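Local coordinates for protein LysR family transcriptional regulator (Vibrio vulnificus, PDB 5FHK) that probably acts as a LysR-type, sequence-specific DNA-binding activator of virulence genes, represented here by its regulatory domain, at residues Thr114-Lys119 / Asp172-Pro177; Thr94-Leu99 / Glu121-Val126; Val76-Val81 / Asn176-Tyr181. All blocks are in the same frame, centred on the assembly; numbering follows the deposited sequence.

Contact 1: residues Thr114-Lys119 / Asp172-Pro177; sequences TLINSK and DWSANP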
ATOM      1  N   THR A 114      -3.551   8.261 -20.611  1.00 34.06           N
ATOM      2  CA  THR A 114      -3.071   9.048 -21.746  1.00 33.83           C
ATOM      3  C   THR A 114      -2.034   8.214 -22.479  1.00 34.84           C
ATOM      4  O   THR A 114      -0.907   8.058 -22.002  1.00 37.59           O
ATOM      5  CB  THR A 114      -2.485  10.368 -21.272  1.00 32.70           C
ATOM      6  OG1 THR A 114      -3.433  11.004 -20.409  1.00 29.10           O
ATOM      7  CG2 THR A 114      -2.156  11.265 -22.466  1.00 37.13           C
ATOM      8  N   LEU A 115      -2.411   7.689 -23.641  1.00 32.23           N
ATOM      9  CA  LEU A 115      -1.638   6.674 -24.337  1.00 29.92           C
ATOM     10  C   LEU A 115      -1.122   7.198 -25.664  1.00 32.35           C
ATOM     11  O   LEU A 115      -1.904   7.691 -26.485  1.00 38.06           O
ATOM     12  CB  LEU A 115      -2.490   5.427 -24.567  1.00 26.89           C
ATOM     13  CG  LEU A 115      -2.925   4.800 -23.241  1.00 24.35           C
ATOM     14  CD1 LEU A 115      -3.721   3.553 -23.508  1.00 24.37           C
ATOM     15  CD2 LEU A 115      -1.701   4.458 -22.376  1.00 20.24           C
ATOM     16  N   ILE A 116       0.186   7.063 -25.877  1.00 28.03           N
ATOM     17  CA  ILE A 116       0.847   7.437 -27.119  1.00 31.78           C
ATOM     18  C   ILE A 116       1.307   6.159 -27.810  1.00 32.55           C
ATOM     19  O   ILE A 116       1.593   5.147 -27.159  1.00 31.38           O
ATOM     20  CB  ILE A 116       2.040   8.391 -26.886  1.00 34.76           C
ATOM     21  CG1 ILE A 116       3.266   7.610 -26.385  1.00 35.57           C
ATOM     22  CG2 ILE A 116       1.677   9.482 -25.888  1.00 35.44           C
ATOM     23  CD1 ILE A 116       4.617   8.258 -26.708  1.00 38.15           C
ATOM     24  N   ASN A 117       1.350   6.187 -29.135  1.00 33.28           N
ATOM     25  CA  ASN A 117       1.888   5.044 -29.865  1.00 34.89           C
ATOM     26  C   ASN A 117       3.189   5.443 -30.559  1.00 37.77           C
ATOM     27  O   ASN A 117       3.667   6.578 -30.427  1.00 39.29           O
ATOM     28  CB  ASN A 117       0.856   4.476 -30.847  1.00 33.70           C
ATOM     29  CG  ASN A 117       0.590   5.387 -32.032  1.00 36.29           C
ATOM     30  OD1 ASN A 117       1.101   6.508 -32.109  1.00 37.88           O
ATOM     31  ND2 ASN A 117      -0.238   4.910 -32.962  1.00 36.76           N
ATOM     32  N   SER A 118       3.744   4.490 -31.314  1.00 39.90           N
ATOM     33  CA  SER A 118       5.033   4.693 -31.974  1.00 43.97           C
ATOM     34  C   SER A 118       4.994   5.872 -32.937  1.00 49.25           C
ATOM     35  O   SER A 118       5.973   6.623 -33.046  1.00 52.55           O
ATOM     36  CB  SER A 118       5.441   3.422 -32.722  1.00 42.68           C
ATOM     37  OG  SER A 118       4.422   3.041 -33.636  1.00 42.31           O
ATOM     38  N   LYS A 119       3.879   6.045 -33.652  1.00 51.78           N
ATOM     39  CA  LYS A 119       3.750   7.092 -34.662  1.00 54.82           C
ATOM     40  C   LYS A 119       3.366   8.452 -34.087  1.00 54.65           C
ATOM     41  O   LYS A 119       3.387   9.444 -34.828  1.00 54.08           O
ATOM     42  CB  LYS A 119       2.725   6.675 -35.721  1.00 59.39           C
ATOM     43  CG  LYS A 119       3.141   5.453 -36.522  1.00 63.75           C
ATOM     44  CD  LYS A 119       2.089   4.345 -36.463  1.00 65.37           C
ATOM     45  CE  LYS A 119       2.639   3.024 -37.017  1.00 65.18           C
ATOM     46  NZ  LYS A 119       3.706   2.443 -36.142  1.00 62.80           N
ATOM     47  N   ASP A 172       2.405  -1.531 -28.799  1.00 28.56           N
ATOM     48  CA  ASP A 172       2.805  -0.304 -29.479  1.00 33.50           C
ATOM     49  C   ASP A 172       2.343   0.954 -28.745  1.00 35.61           C
ATOM     50  O   ASP A 172       2.677   2.058 -29.177  1.00 38.94           O
ATOM     51  CB  ASP A 172       2.266  -0.303 -30.917  1.00 38.34           C
ATOM     52  CG  ASP A 172       2.965   0.717 -31.819  1.00 44.14           C
ATOM     53  OD1 ASP A 172       4.081   0.433 -32.325  1.00 43.18           O
ATOM     54  OD2 ASP A 172       2.379   1.806 -32.031  1.00 48.80           O
ATOM     55  N   TRP A 173       1.599   0.818 -27.650  1.00 33.33           N
ATOM     56  CA  TRP A 173       1.088   1.946 -26.892  1.00 33.12           C
ATOM     57  C   TRP A 173       1.729   2.012 -25.509  1.00 32.96           C
ATOM     58  O   TRP A 173       2.064   0.984 -24.907  1.00 33.20           O
ATOM     59  CB  TRP A 173      -0.433   1.857 -26.736  1.00 31.03           C
ATOM     60  CG  TRP A 173      -1.160   2.012 -28.020  1.00 31.75           C
ATOM     61  CD1 TRP A 173      -1.440   1.033 -28.917  1.00 35.47           C
ATOM     62  CD2 TRP A 173      -1.701   3.223 -28.556  1.00 33.85           C
ATOM     63  NE1 TRP A 173      -2.129   1.557 -29.988  1.00 38.93           N
ATOM     64  CE2 TRP A 173      -2.299   2.902 -29.793  1.00 36.68           C
ATOM     65  CE3 TRP A 173      -1.745   4.547 -28.109  1.00 34.40           C
ATOM     66  CZ2 TRP A 173      -2.933   3.857 -30.591  1.00 35.72           C
ATOM     67  CZ3 TRP A 173      -2.368   5.495 -28.906  1.00 36.27           C
ATOM     68  CH2 TRP A 173      -2.949   5.144 -30.136  1.00 36.11           C
ATOM     69  N   SER A 174       1.853   3.233 -24.993  1.00 29.64           N
ATOM     70  CA  SER A 174       2.433   3.438 -23.675  1.00 30.95           C
ATOM     71  C   SER A 174       2.157   4.858 -23.237  1.00 32.52           C
ATOM     72  O   SER A 174       2.002   5.757 -24.070  1.00 31.96           O
ATOM     73  CB  SER A 174       3.938   3.195 -23.678  1.00 34.74           C
ATOM     74  OG  SER A 174       4.626   4.395 -24.011  1.00 39.09           O
ATOM     75  N   ALA A 175       2.102   5.044 -21.923  1.00 32.56           N
ATOM     76  CA  ALA A 175       2.105   6.377 -21.352  1.00 33.08           C
ATOM     77  C   ALA A 175       3.504   6.977 -21.453  1.00 38.86           C
ATOM     78  O   ALA A 175       4.500   6.271 -21.660  1.00 40.47           O
ATOM     79  CB  ALA A 175       1.658   6.340 -19.894  1.00 29.52           C
ATOM     80  N   ASN A 176       3.580   8.297 -21.316  1.00 39.02           N
ATOM     81  CA  ASN A 176       4.919   8.857 -21.336  1.00 38.73           C
ATOM     82  C   ASN A 176       5.589   8.644 -19.980  1.00 35.57           C
ATOM     83  O   ASN A 176       4.919   8.626 -18.943  1.00 33.12           O
ATOM     84  CB  ASN A 176       4.877  10.343 -21.681  1.00 43.15           C
ATOM     85  CG  ASN A 176       4.879  10.592 -23.188  1.00 47.60           C
ATOM     86  OD1 ASN A 176       5.630   9.950 -23.937  1.00 51.24           O
ATOM     87  ND2 ASN A 176       4.033  11.518 -23.641  1.00 47.31           N
ATOM     88  N   PRO A 177       6.903   8.450 -19.966  1.00 38.97           N
ATOM     89  CA  PRO A 177       7.589   8.179 -18.699  1.00 38.56           C
ATOM     90  C   PRO A 177       7.487   9.367 -17.764  1.00 35.86           C
ATOM     91  O   PRO A 177       7.467  10.523 -18.186  1.00 32.55           O
ATOM     92  CB  PRO A 177       9.046   7.931 -19.117  1.00 39.93           C
ATOM     93  CG  PRO A 177       8.984   7.649 -20.580  1.00 42.44           C
ATOM     94  CD  PRO A 177       7.840   8.471 -21.100  1.00 41.34           C
TER
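The indole of W173 organises this contact. N117 lies over one face of its six-membered ring, CB 3.5 Å from the W173 ring centroid and 7° off the normal, a CH-pi contact. A96 CB covers the opposite face, so the ring is sandwiched between two CB atoms. The N117 amide runs alongside, turned 34° from the ring; ND2 stands over the CZ2-CH2 side and OD1 accepts the E121 amide N-H. At the edge the L115 carbonyl O lies 3.3 Å from W173 CZ3, while L115 CB touches CE3. H95 packs against the indole edge-to-face.

Next along the strands, I116 and S174 form an antiparallel hydrogen-bonded pair. I116 N donates to S174 O over 2.9 Å, from above the carbonyl plane, whereas S174 N meets I116 O nearly along its C=O axis. D172 swings CG anti to its backbone N (chi1 -163°), so OD2 accepts two bonds from S118. The S118 hydroxyl OG donates to the syn lone pair of D172 OD2 at 2.9 Å; the amide N comes from above the carboxylate plane. K119 NZ donates to S118 OG and lies 4.3 Å from D172 OD1, beyond a salt bridge, where its charge probably favours the ionised carboxylate.

Strand 113-117 is the middle of an antiparallel sheet, between 122-125 and 173-174. L115 packs on L80 of strand 68-82, and A175, just after strand 173-174, bonds through its backbone to D78.

Contact 2: residues Thr94-Leu99 / Glu121-Val126; sequences THAEDL and ETVVNV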
ATOM      1  N   THR A  94      -6.596  -4.088 -30.641  1.00 50.07           N
ATOM      2  CA  THR A  94      -5.440  -3.812 -31.475  1.00 50.06           C
ATOM      3  C   THR A  94      -5.224  -2.328 -31.760  1.00 47.85           C
ATOM      4  O   THR A  94      -4.168  -1.966 -32.284  1.00 48.38           O
ATOM      5  CB  THR A  94      -5.529  -4.593 -32.799  1.00 54.10           C
ATOM      6  OG1 THR A  94      -6.486  -3.970 -33.664  1.00 60.11           O
ATOM      7  CG2 THR A  94      -5.951  -6.038 -32.545  1.00 52.14           C
ATOM      8  N   HIS A  95      -6.158  -1.458 -31.389  1.00 43.44           N
ATOM      9  CA  HIS A  95      -5.913  -0.026 -31.320  1.00 40.89           C
ATOM     10  C   HIS A  95      -6.416   0.484 -29.971  1.00 40.96           C
ATOM     11  O   HIS A  95      -7.352  -0.072 -29.392  1.00 41.81           O
ATOM     12  CB  HIS A  95      -6.595   0.720 -32.478  1.00 42.54           C
ATOM     13  CG  HIS A  95      -6.312   2.189 -32.497  1.00 45.14           C
ATOM     14  ND1 HIS A  95      -7.063   3.102 -31.787  1.00 46.46           N
ATOM     15  CD2 HIS A  95      -5.354   2.902 -33.131  1.00 46.63           C
ATOM     16  CE1 HIS A  95      -6.585   4.317 -31.988  1.00 47.04           C
ATOM     17  NE2 HIS A  95      -5.550   4.225 -32.805  1.00 47.41           N
ATOM     18  N   ALA A  96      -5.783   1.543 -29.464  1.00 39.42           N
ATOM     19  CA  ALA A  96      -6.126   2.046 -28.136  1.00 37.63           C
ATOM     20  C   ALA A  96      -7.570   2.525 -28.032  1.00 37.60           C
ATOM     21  O   ALA A  96      -8.052   2.743 -26.914  1.00 35.06           O
ATOM     22  CB  ALA A  96      -5.179   3.180 -27.739  1.00 38.01           C
ATOM     23  N   GLU A  97      -8.269   2.694 -29.156  1.00 41.20           N
ATOM     24  CA  GLU A  97      -9.674   3.064 -29.104  1.00 45.41           C
ATOM     25  C   GLU A  97     -10.558   1.883 -28.743  1.00 44.98           C
ATOM     26  O   GLU A  97     -11.674   2.090 -28.262  1.00 45.92           O
ATOM     27  CB  GLU A  97     -10.120   3.663 -30.441  1.00 50.90           C
ATOM     28  CG  GLU A  97      -9.842   5.162 -30.562  1.00 53.22           C
ATOM     29  CD  GLU A  97     -10.636   5.996 -29.559  1.00 56.32           C
ATOM     30  OE1 GLU A  97     -11.806   5.655 -29.277  1.00 58.12           O
ATOM     31  OE2 GLU A  97     -10.082   6.994 -29.042  1.00 57.06           O
ATOM     32  N   ASP A  98     -10.075   0.658 -28.940  1.00 43.49           N
ATOM     33  CA  ASP A  98     -10.842  -0.524 -28.578  1.00 41.88           C
ATOM     34  C   ASP A  98     -10.974  -0.709 -27.071  1.00 41.08           C
ATOM     35  O   ASP A  98     -11.735  -1.582 -26.641  1.00 41.92           O
ATOM     36  CB  ASP A  98     -10.204  -1.761 -29.202  1.00 42.20           C
ATOM     37  CG  ASP A  98     -10.155  -1.695 -30.726  1.00 46.24           C
ATOM     38  OD1 ASP A  98     -11.042  -1.049 -31.338  1.00 47.32           O
ATOM     39  OD2 ASP A  98      -9.226  -2.292 -31.315  1.00 48.63           O
ATOM     40  N   LEU A  99     -10.282   0.098 -26.258  1.00 38.21           N
ATOM     41  CA  LEU A  99     -10.379  -0.066 -24.810  1.00 32.98           C
ATOM     42  C   LEU A  99     -11.811   0.115 -24.312  1.00 35.93           C
ATOM     43  O   LEU A  99     -12.204  -0.506 -23.311  1.00 35.22           O
ATOM     44  CB  LEU A  99      -9.436   0.903 -24.111  1.00 26.35           C
ATOM     45  CG  LEU A  99      -7.955   0.676 -24.431  1.00 24.43           C
ATOM     46  CD1 LEU A  99      -7.100   1.640 -23.637  1.00 23.92           C
ATOM     47  CD2 LEU A  99      -7.579  -0.755 -24.128  1.00 22.41           C
ATOM     48  N   GLU A 121       0.343   9.181 -32.271  1.00 46.78           N
ATOM     49  CA  GLU A 121      -1.069   9.392 -31.979  1.00 47.58           C
ATOM     50  C   GLU A 121      -1.327   9.272 -30.481  1.00 46.37           C
ATOM     51  O   GLU A 121      -0.720   8.442 -29.797  1.00 44.52           O
ATOM     52  CB  GLU A 121      -1.937   8.386 -32.739  1.00 49.62           C
ATOM     53  CG  GLU A 121      -3.444   8.631 -32.593  1.00 52.66           C
ATOM     54  CD  GLU A 121      -4.315   7.489 -33.124  1.00 54.95           C
ATOM     55  OE1 GLU A 121      -3.755   6.507 -33.674  1.00 55.35           O
ATOM     56  OE2 GLU A 121      -5.565   7.587 -32.993  1.00 54.96           O
ATOM     57  N   THR A 122      -2.241  10.097 -29.972  1.00 47.11           N
ATOM     58  CA  THR A 122      -2.550  10.166 -28.546  1.00 44.20           C
ATOM     59  C   THR A 122      -4.025   9.860 -28.334  1.00 43.10           C
ATOM     60  O   THR A 122      -4.892  10.518 -28.920  1.00 43.77           O
ATOM     61  CB  THR A 122      -2.205  11.543 -27.975  1.00 44.28           C
ATOM     62  OG1 THR A 122      -0.796  11.620 -27.733  1.00 45.32           O
ATOM     63  CG2 THR A 122      -2.973  11.821 -26.678  1.00 41.51           C
ATOM     64  N   VAL A 123      -4.305   8.883 -27.482  1.00 40.41           N
ATOM     65  CA  VAL A 123      -5.664   8.514 -27.117  1.00 39.58           C
ATOM     66  C   VAL A 123      -5.809   8.667 -25.606  1.00 37.18           C
ATOM     67  O   VAL A 123      -4.941   8.216 -24.850  1.00 37.11           O
ATOM     68  CB  VAL A 123      -5.981   7.079 -27.577  1.00 38.66           C
ATOM     69  CG1 VAL A 123      -7.178   6.518 -26.819  1.00 40.92           C
ATOM     70  CG2 VAL A 123      -6.231   7.056 -29.086  1.00 37.35           C
ATOM     71  N   VAL A 124      -6.900   9.304 -25.166  1.00 36.80           N
ATOM     72  CA  VAL A 124      -7.201   9.498 -23.747  1.00 37.84           C
ATOM     73  C   VAL A 124      -8.393   8.621 -23.384  1.00 39.84           C
ATOM     74  O   VAL A 124      -9.425   8.664 -24.063  1.00 41.91           O
ATOM     75  CB  VAL A 124      -7.490  10.978 -23.430  1.00 39.89           C
ATOM     76  CG1 VAL A 124      -7.775  11.154 -21.945  1.00 40.44           C
ATOM     77  CG2 VAL A 124      -6.302  11.835 -23.834  1.00 39.85           C
ATOM     78  N   ASN A 125      -8.255   7.812 -22.328  1.00 37.08           N
ATOM     79  CA  ASN A 125      -9.354   6.973 -21.857  1.00 34.66           C
ATOM     80  C   ASN A 125      -9.831   7.438 -20.489  1.00 34.45           C
ATOM     81  O   ASN A 125      -9.069   7.415 -19.514  1.00 35.74           O
ATOM     82  CB  ASN A 125      -8.965   5.502 -21.789  1.00 32.20           C
ATOM     83  CG  ASN A 125     -10.146   4.616 -21.458  1.00 31.67           C
ATOM     84  OD1 ASN A 125     -10.610   4.590 -20.306  1.00 33.64           O
ATOM     85  ND2 ASN A 125     -10.645   3.883 -22.456  1.00 27.62           N
ATOM     86  N   VAL A 126     -11.107   7.803 -20.419  1.00 33.97           N
ATOM     87  CA  VAL A 126     -11.744   8.322 -19.222  1.00 38.19           C
ATOM     88  C   VAL A 126     -12.896   7.434 -18.765  1.00 42.48           C
ATOM     89  O   VAL A 126     -13.654   7.820 -17.872  1.00 44.01           O
ATOM     90  CB  VAL A 126     -12.221   9.773 -19.441  1.00 39.31           C
ATOM     91  CG1 VAL A 126     -11.050  10.676 -19.788  1.00 37.70           C
ATOM     92  CG2 VAL A 126     -13.257   9.822 -20.536  1.00 41.40           C
TER
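From its CB, the H95 side chain sets off with CG anti to the backbone N (chi1 -177°), which carries the imidazole across to the strand 122-125 side. ND1 stays with its own loop, accepting the amide of E97 at 2.9 Å between E97 N and H95 ND1. CE1 passes V123 CG2 at 4.0 Å. At the tip, NE2 donates to E121: the H95 NE2 to E121 OE1 distance is 3.0 Å and the N-H...O angle 175°. The oxygen lies in the imidazole plane, but the donor meets it from above the carboxylate plane, the two planes being 38° apart. E121 reaches back tip to tip on a chain extended beyond CG.

Next to this bond V123 fills the middle of the interface. Its CB rests 4.0 Å from A96 CB, and CG1 also touches the carboxylate oxygen OE2 of E97, whose chain bends at chi2 and crosses the valine obliquely. Farther along, L99 CB packs on N125 ND2 at 3.6 Å, while N125 OD1 is held by K106. The loop itself is tied down by D98, whose OD2 accepts the amides of both T94 and H95. W173 packs on E121 and V123, making this a structural link between loop and sheet.

With ND1 accepting and NE2 donating, the imidazole fits a neutral, NE2-protonated form whose rotation is fixed at both nitrogens. The E121 carboxylate would probably polarise the ring and stabilise positive charge on it, while the E97 N-H on ND1 works against protonation there.

Contact 3: residues Val76-Val81 / Asn176-Tyr181; sequences VKDILV and NPRDIY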
ATOM      1  N   VAL A  76       9.955   5.739 -14.391  1.00 26.40           N
ATOM      2  CA  VAL A  76       8.964   4.692 -14.519  1.00 29.40           C
ATOM      3  C   VAL A  76       8.163   4.966 -15.781  1.00 31.52           C
ATOM      4  O   VAL A  76       8.021   6.115 -16.213  1.00 34.54           O
ATOM      5  CB  VAL A  76       8.062   4.634 -13.261  1.00 31.67           C
ATOM      6  CG1 VAL A  76       7.046   5.748 -13.258  1.00 34.62           C
ATOM      7  CG2 VAL A  76       7.378   3.315 -13.170  1.00 33.69           C
ATOM      8  N   LYS A  77       7.653   3.902 -16.389  1.00 34.77           N
ATOM      9  CA  LYS A  77       6.773   4.029 -17.541  1.00 38.04           C
ATOM     10  C   LYS A  77       5.585   3.095 -17.365  1.00 35.33           C
ATOM     11  O   LYS A  77       5.761   1.912 -17.065  1.00 33.23           O
ATOM     12  CB  LYS A  77       7.513   3.720 -18.847  1.00 42.04           C
ATOM     13  CG  LYS A  77       6.605   3.754 -20.067  1.00 45.72           C
ATOM     14  CD  LYS A  77       7.381   3.520 -21.357  1.00 48.64           C
ATOM     15  CE  LYS A  77       7.000   2.210 -22.008  1.00 51.84           C
ATOM     16  NZ  LYS A  77       7.997   1.160 -21.684  1.00 53.42           N
ATOM     17  N   ASP A  78       4.385   3.622 -17.562  1.00 27.15           N
ATOM     18  CA  ASP A  78       3.167   2.851 -17.386  1.00 25.29           C
ATOM     19  C   ASP A  78       2.775   2.150 -18.683  1.00 24.70           C
ATOM     20  O   ASP A  78       2.841   2.737 -19.765  1.00 26.22           O
ATOM     21  CB  ASP A  78       2.041   3.760 -16.908  1.00 24.59           C
ATOM     22  CG  ASP A  78       2.493   4.713 -15.803  1.00 27.19           C
ATOM     23  OD1 ASP A  78       3.109   4.250 -14.816  1.00 26.33           O
ATOM     24  OD2 ASP A  78       2.273   5.936 -15.947  1.00 29.67           O
ATOM     25  N   ILE A  79       2.360   0.885 -18.557  1.00 25.08           N
ATOM     26  CA  ILE A  79       2.056   0.024 -19.690  1.00 23.84           C
ATOM     27  C   ILE A  79       0.760  -0.711 -19.397  1.00 25.49           C
ATOM     28  O   ILE A  79       0.377  -0.910 -18.242  1.00 27.50           O
ATOM     29  CB  ILE A  79       3.172  -0.998 -19.970  1.00 22.05           C
ATOM     30  CG1 ILE A  79       3.317  -1.931 -18.775  1.00 21.52           C
ATOM     31  CG2 ILE A  79       4.530  -0.288 -20.223  1.00 19.01           C
ATOM     32  CD1 ILE A  79       4.422  -2.923 -18.952  1.00 24.71           C
ATOM     33  N   LEU A  80       0.103  -1.145 -20.460  1.00 22.71           N
ATOM     34  CA  LEU A  80      -1.165  -1.853 -20.353  1.00 21.77           C
ATOM     35  C   LEU A  80      -0.891  -3.341 -20.233  1.00 22.81           C
ATOM     36  O   LEU A  80      -0.061  -3.871 -20.977  1.00 26.60           O
ATOM     37  CB  LEU A  80      -2.027  -1.562 -21.577  1.00 20.79           C
ATOM     38  CG  LEU A  80      -2.442  -0.096 -21.775  1.00 22.30           C
ATOM     39  CD1 LEU A  80      -3.038   0.131 -23.185  1.00 24.15           C
ATOM     40  CD2 LEU A  80      -3.430   0.337 -20.700  1.00 22.80           C
ATOM     41  N   VAL A  81      -1.560  -4.005 -19.278  1.00 17.86           N
ATOM     42  CA  VAL A  81      -1.436  -5.448 -19.084  1.00 18.55           C
ATOM     43  C   VAL A  81      -2.782  -6.070 -18.710  1.00 19.00           C
ATOM     44  O   VAL A  81      -3.739  -5.380 -18.354  1.00 18.16           O
ATOM     45  CB  VAL A  81      -0.383  -5.836 -18.009  1.00 16.63           C
ATOM     46  CG1 VAL A  81       1.003  -5.429 -18.451  1.00 19.29           C
ATOM     47  CG2 VAL A  81      -0.714  -5.198 -16.629  1.00 15.54           C
ATOM     48  N   ASN A 176       3.580   8.297 -21.316  1.00 39.02           N
ATOM     49  CA  ASN A 176       4.919   8.857 -21.336  1.00 38.73           C
ATOM     50  C   ASN A 176       5.589   8.644 -19.980  1.00 35.57           C
ATOM     51  O   ASN A 176       4.919   8.626 -18.943  1.00 33.12           O
ATOM     52  CB  ASN A 176       4.877  10.343 -21.681  1.00 43.15           C
ATOM     53  CG  ASN A 176       4.879  10.592 -23.188  1.00 47.60           C
ATOM     54  OD1 ASN A 176       5.630   9.950 -23.937  1.00 51.24           O
ATOM     55  ND2 ASN A 176       4.033  11.518 -23.641  1.00 47.31           N
ATOM     56  N   PRO A 177       6.903   8.450 -19.966  1.00 38.97           N
ATOM     57  CA  PRO A 177       7.589   8.179 -18.699  1.00 38.56           C
ATOM     58  C   PRO A 177       7.487   9.367 -17.764  1.00 35.86           C
ATOM     59  O   PRO A 177       7.467  10.523 -18.186  1.00 32.55           O
ATOM     60  CB  PRO A 177       9.046   7.931 -19.117  1.00 39.93           C
ATOM     61  CG  PRO A 177       8.984   7.649 -20.580  1.00 42.44           C
ATOM     62  CD  PRO A 177       7.840   8.471 -21.100  1.00 41.34           C
ATOM     63  N   ARG A 178       7.414   9.065 -16.482  1.00 36.67           N
ATOM     64  CA  ARG A 178       7.532  10.071 -15.447  1.00 38.81           C
ATOM     65  C   ARG A 178       8.800   9.784 -14.653  1.00 39.56           C
ATOM     66  O   ARG A 178       9.137   8.623 -14.393  1.00 41.68           O
ATOM     67  CB  ARG A 178       6.277  10.095 -14.553  1.00 39.44           C
ATOM     68  CG  ARG A 178       5.591   8.756 -14.380  1.00 37.80           C
ATOM     69  CD  ARG A 178       4.106   8.826 -13.913  1.00 38.42           C
ATOM     70  NE  ARG A 178       3.621   7.460 -13.693  1.00 41.54           N
ATOM     71  CZ  ARG A 178       3.136   6.980 -12.542  1.00 42.29           C
ATOM     72  NH1 ARG A 178       2.979   7.760 -11.472  1.00 42.29           N
ATOM     73  NH2 ARG A 178       2.767   5.711 -12.471  1.00 39.70           N
ATOM     74  N   ASP A 179       9.527  10.838 -14.306  1.00 41.29           N
ATOM     75  CA  ASP A 179      10.780  10.669 -13.590  1.00 39.45           C
ATOM     76  C   ASP A 179      10.556  10.759 -12.091  1.00 36.16           C
ATOM     77  O   ASP A 179       9.554  11.293 -11.609  1.00 36.66           O
ATOM     78  CB  ASP A 179      11.793  11.712 -14.039  1.00 44.74           C
ATOM     79  CG  ASP A 179      12.227  11.506 -15.469  1.00 49.32           C
ATOM     80  OD1 ASP A 179      12.074  10.367 -15.968  1.00 50.86           O
ATOM     81  OD2 ASP A 179      12.722  12.474 -16.085  1.00 50.35           O
ATOM     82  N   ILE A 180      11.499  10.203 -11.345  1.00 30.39           N
ATOM     83  CA  ILE A 180      11.489  10.309  -9.902  1.00 27.72           C
ATOM     84  C   ILE A 180      12.676  11.170  -9.503  1.00 29.04           C
ATOM     85  O   ILE A 180      13.804  10.945  -9.953  1.00 28.47           O
ATOM     86  CB  ILE A 180      11.524   8.929  -9.228  1.00 24.01           C
ATOM     87  CG1 ILE A 180      10.231   8.148  -9.542  1.00 23.72           C
ATOM     88  CG2 ILE A 180      11.631   9.096  -7.740  1.00 20.76           C
ATOM     89  CD1 ILE A 180      10.277   7.393 -10.840  1.00 25.15           C
ATOM     90  N   TYR A 181      12.419  12.168  -8.684  1.00 29.94           N
ATOM     91  CA  TYR A 181      13.465  13.080  -8.280  1.00 27.77           C
ATOM     92  C   TYR A 181      13.687  12.951  -6.791  1.00 25.08           C
ATOM     93  O   TYR A 181      12.819  12.482  -6.048  1.00 22.39           O
ATOM     94  CB  TYR A 181      13.118  14.526  -8.623  1.00 29.21           C
ATOM     95  CG  TYR A 181      13.102  14.812 -10.097  1.00 31.93           C
ATOM     96  CD1 TYR A 181      11.996  14.493 -10.863  1.00 29.65           C
ATOM     97  CD2 TYR A 181      14.194  15.407 -10.725  1.00 34.37           C
ATOM     98  CE1 TYR A 181      11.974  14.748 -12.201  1.00 32.29           C
ATOM     99  CE2 TYR A 181      14.177  15.669 -12.081  1.00 35.66           C
ATOM    100  CZ  TYR A 181      13.064  15.339 -12.810  1.00 35.89           C
ATOM    101  OH  TYR A 181      13.011  15.586 -14.166  1.00 38.46           O
TER
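V76 and R178 face each other as an antiparallel hydrogen-bonded pair, their CA atoms 5.6 Å apart. V76 N donates to R178 O and R178 N to V76 O, both over 3.0 Å and both nearly along the carbonyl axes, the first being the straighter at 170°. This is the single ladder rung between the segments. Beside it, P177 CA lies against V76 O, and the pairing then slips, the D78 carbonyl taking the A175 amide.

R178 has CG in the crowded position between its backbone N and carbonyl carbon, with chi1 at an unusual 32°. This lays the chain beside V76, where CG meets V76 CG1 at 3.5 Å; CG1 also lies over one guanidinium face. The R178 and D78 side chains cross at about a right angle. R178 NH2 donates to D78 OD1 at 2.8 Å, with that oxygen in the guanidinium plane; R178 NE reaches the syn lone pair of D78 OD2 at 3.0 Å, a bent bond (139°) tilted from that plane. I180 CD1 packs against V76, 3.9 Å from V76 N.

The side-on, two-nitrogen grip gives each oxygen of buried D78 its own donor. The opposite charges probably keep the aspartate ionised, and they tie the strands together where the pairing slips.

In the fold
All three contacts belong to the LysR regulatory domain, whose periplasmic-binding-protein-like fold has two lobes. Contact 3, about 7 Å from the centre of the chain, joins strands 68-82 and 178-185, consistent with the paired crossover between lobes. Contact 1 lies 10 Å from it, centre to centre, and continues directly from it: the two share N176 and P177, and A175 N approaches D78 O at 3.2 Å, a probable hydrogen bond. Contact 2 sits 10 Å beyond contact 1, on the far side of W173, and its strand 122-125 joins strand 113-117 through L115 N and V123 O. Contacts 2 and 3, 17 Å apart by centres, do not touch.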